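PDB 6WIL: hemolysin activator protein CdiB from Acinetobacter baumannii ACICU, which probably exports its partner CdiA toxin across the outer membrane as the two-partner secretion transporter of a contact-dependent growth inhibition system. Local coordinates for residues G280-G285 against L317-V322. Numbering follows the deposited sequence.
Sequences GYYDLG and LNLSRV. With SO4 (sulfate ion), chain B.
Y282 and R321 face each other across neighbouring antiparallel strands of the 16-stranded β-barrel of this TpsB transporter, which together with its periplasmic POTRA domains places CdiB in the Omp85 superfamily. Residues 282-285 begin strand 282-295, just after the turn that follows strand 266-279, and run beside 317-322, their short axes 165° apart. D283 with S320 and G285 with N318 form the hydrogen-bonded pairs; S320 N reaches D283 O at 3.0 Å. Just before the strand begins, Y281 O still accepts a hydrogen bond from V322 N.

On the surface bearing Y282, L284, L319 and R321, the leucine side chains lie side by side, CD1 of L284 3.8 Å from CD1 of L319, consistent with a lipid-facing exterior. CG of R321, anti to its backbone N (chi1 -163°), sits over the centre of the Y282 ring in a CH-pi contact, 3.6 Å from the centroid. The torsion chi2 (-141°) swings CD, and NE beyond it makes a weak hydrogen bond, 3.2 Å, to Y282 OH, which lies at the guanidinium edge.

D283 and S320 occupy the other face, where CB of D283 meets OG of S320 at 3.2 Å while the carboxylate turns away to a salt bridge with R183. Y281 also packs against K172, R173 and Q176 of helix 171-181, in the POTRA region, and its CD1 lies 3.6 Å from CB of V322. R321 NH1 returns to V322 O, whereas NH2 donates at 3.0 Å to O1 of a sulfate, probably from the crystallisation liquor, that R173 NH1 also holds.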
loop_
_atom_site.group_PDB
_atom_site.type_symbol
_atom_site.label_atom_id
_atom_site.label_comp_id
_atom_site.label_asym_id
_atom_site.label_seq_id
_atom_site.Cartn_x
_atom_site.Cartn_y
_atom_site.Cartn_z
ATOM N N GLY A 280 -6.282 -15.044 -3.216
ATOM C CA GLY A 280 -7.555 -14.447 -2.851
ATOM C C GLY A 280 -7.364 -13.165 -2.060
ATOM O O GLY A 280 -6.697 -12.224 -2.514
ATOM N N TYR A 281 -7.933 -13.131 -0.853
ATOM C CA TYR A 281 -7.739 -12.000 0.042
ATOM C C TYR A 281 -6.365 -11.990 0.697
ATOM O O TYR A 281 -5.985 -10.965 1.275
ATOM C CB TYR A 281 -8.821 -11.985 1.126
ATOM C CG TYR A 281 -10.157 -11.434 0.690
ATOM C CD1 TYR A 281 -10.292 -10.100 0.319
ATOM C CD2 TYR A 281 -11.289 -12.247 0.664
ATOM C CE1 TYR A 281 -11.508 -9.593 -0.083
ATOM C CE2 TYR A 281 -12.510 -11.745 0.267
ATOM C CZ TYR A 281 -12.616 -10.421 -0.103
ATOM O OH TYR A 281 -13.833 -9.925 -0.499
ATOM N N TYR A 282 -5.620 -13.087 0.621
ATOM C CA TYR A 282 -4.306 -13.155 1.231
ATOM C C TYR A 282 -3.243 -12.639 0.275
ATOM O O TYR A 282 -3.466 -12.496 -0.931
ATOM C CB TYR A 282 -3.983 -14.588 1.651
ATOM C CG TYR A 282 -4.785 -15.057 2.838
ATOM C CD1 TYR A 282 -6.059 -15.573 2.672
ATOM C CD2 TYR A 282 -4.275 -14.970 4.128
ATOM C CE1 TYR A 282 -6.805 -15.994 3.752
ATOM C CE2 TYR A 282 -5.017 -15.390 5.218
ATOM C CZ TYR A 282 -6.283 -15.899 5.021
ATOM O OH TYR A 282 -7.021 -16.318 6.104
ATOM N N ASP A 283 -2.073 -12.349 0.836
ATOM C CA ASP A 283 -0.913 -11.961 0.050
ATOM C C ASP A 283 0.319 -12.559 0.703
ATOM O O ASP A 283 0.504 -12.420 1.914
ATOM C CB ASP A 283 -0.794 -10.435 -0.049
ATOM C CG ASP A 283 -0.191 -9.977 -1.376
ATOM O OD1 ASP A 283 0.042 -10.833 -2.253
ATOM O OD2 ASP A 283 0.042 -8.761 -1.540
ATOM N N LEU A 284 1.152 -13.227 -0.090
ATOM C CA LEU A 284 2.369 -13.862 0.402
ATOM C C LEU A 284 3.570 -13.221 -0.270
ATOM O O LEU A 284 3.572 -13.027 -1.489
ATOM C CB LEU A 284 2.382 -15.369 0.134
ATOM C CG LEU A 284 1.441 -16.281 0.918
ATOM C CD1 LEU A 284 -0.005 -16.084 0.499
ATOM C CD2 LEU A 284 1.862 -17.731 0.732
ATOM N N GLY A 285 4.583 -12.896 0.514
ATOM C CA GLY A 285 5.780 -12.285 -0.028
ATOM C C GLY A 285 7.010 -12.756 0.711
ATOM O O GLY A 285 6.959 -13.100 1.893
ATOM N N LEU A 317 9.858 -12.852 5.403
ATOM C CA LEU A 317 8.661 -13.554 4.958
ATOM C C LEU A 317 7.441 -12.762 5.410
ATOM O O LEU A 317 7.337 -12.396 6.586
ATOM C CB LEU A 317 8.622 -14.977 5.518
ATOM C CG LEU A 317 7.505 -15.901 5.042
ATOM C CD1 LEU A 317 7.844 -16.516 3.686
ATOM C CD2 LEU A 317 7.245 -16.975 6.079
ATOM N N ASN A 318 6.525 -12.489 4.480
ATOM C CA ASN A 318 5.376 -11.631 4.744
ATOM C C ASN A 318 4.072 -12.341 4.411
ATOM O O ASN A 318 3.981 -13.065 3.415
ATOM C CB ASN A 318 5.451 -10.330 3.937
ATOM C CG ASN A 318 6.698 -9.539 4.227
ATOM O OD1 ASN A 318 7.418 -9.823 5.180
ATOM N ND2 ASN A 318 6.958 -8.526 3.410
ATOM N N LEU A 319 3.058 -12.107 5.244
ATOM C CA LEU A 319 1.701 -12.573 4.992
ATOM C C LEU A 319 0.729 -11.478 5.402
ATOM O O LEU A 319 0.766 -11.011 6.544
ATOM C CB LEU A 319 1.391 -13.866 5.757
ATOM C CG LEU A 319 0.008 -14.474 5.495
ATOM C CD1 LEU A 319 -0.173 -14.781 4.016
ATOM C CD2 LEU A 319 -0.225 -15.727 6.332
ATOM N N SER A 320 -0.126 -11.063 4.473
ATOM C CA SER A 320 -1.150 -10.068 4.747
ATOM C C SER A 320 -2.496 -10.583 4.263
ATOM O O SER A 320 -2.571 -11.417 3.358
ATOM C CB SER A 320 -0.835 -8.722 4.079
ATOM O OG SER A 320 -0.981 -8.795 2.675
ATOM N N ARG A 321 -3.561 -10.079 4.877
ATOM C CA ARG A 321 -4.912 -10.483 4.515
ATOM C C ARG A 321 -5.804 -9.257 4.491
ATOM O O ARG A 321 -5.837 -8.493 5.459
ATOM C CB ARG A 321 -5.468 -11.519 5.499
ATOM C CG ARG A 321 -6.679 -12.273 4.973
ATOM C CD ARG A 321 -7.717 -12.499 6.059
ATOM N NE ARG A 321 -8.633 -13.585 5.721
ATOM C CZ ARG A 321 -9.703 -13.453 4.944
ATOM N NH1 ARG A 321 -10.004 -12.275 4.413
ATOM N NH2 ARG A 321 -10.474 -14.503 4.693
ATOM N N VAL A 322 -6.521 -9.067 3.383
ATOM C CA VAL A 322 -7.516 -8.002 3.315
ATOM C C VAL A 322 -8.680 -8.370 4.226
ATOM O O VAL A 322 -9.297 -9.430 4.071
ATOM C CB VAL A 322 -7.988 -7.776 1.875
ATOM C CG1 VAL A 322 -9.183 -6.836 1.859
ATOM C CG2 VAL A 322 -6.856 -7.218 1.026
HETATM S S SO4 B . -12.113 -16.277 2.336
HETATM O O1 SO4 B . -12.767 -15.045 2.772
HETATM O O2 SO4 B . -10.750 -16.310 2.863
HETATM O O3 SO4 B . -12.087 -16.318 0.874
HETATM O O4 SO4 B . -12.848 -17.436 2.836
#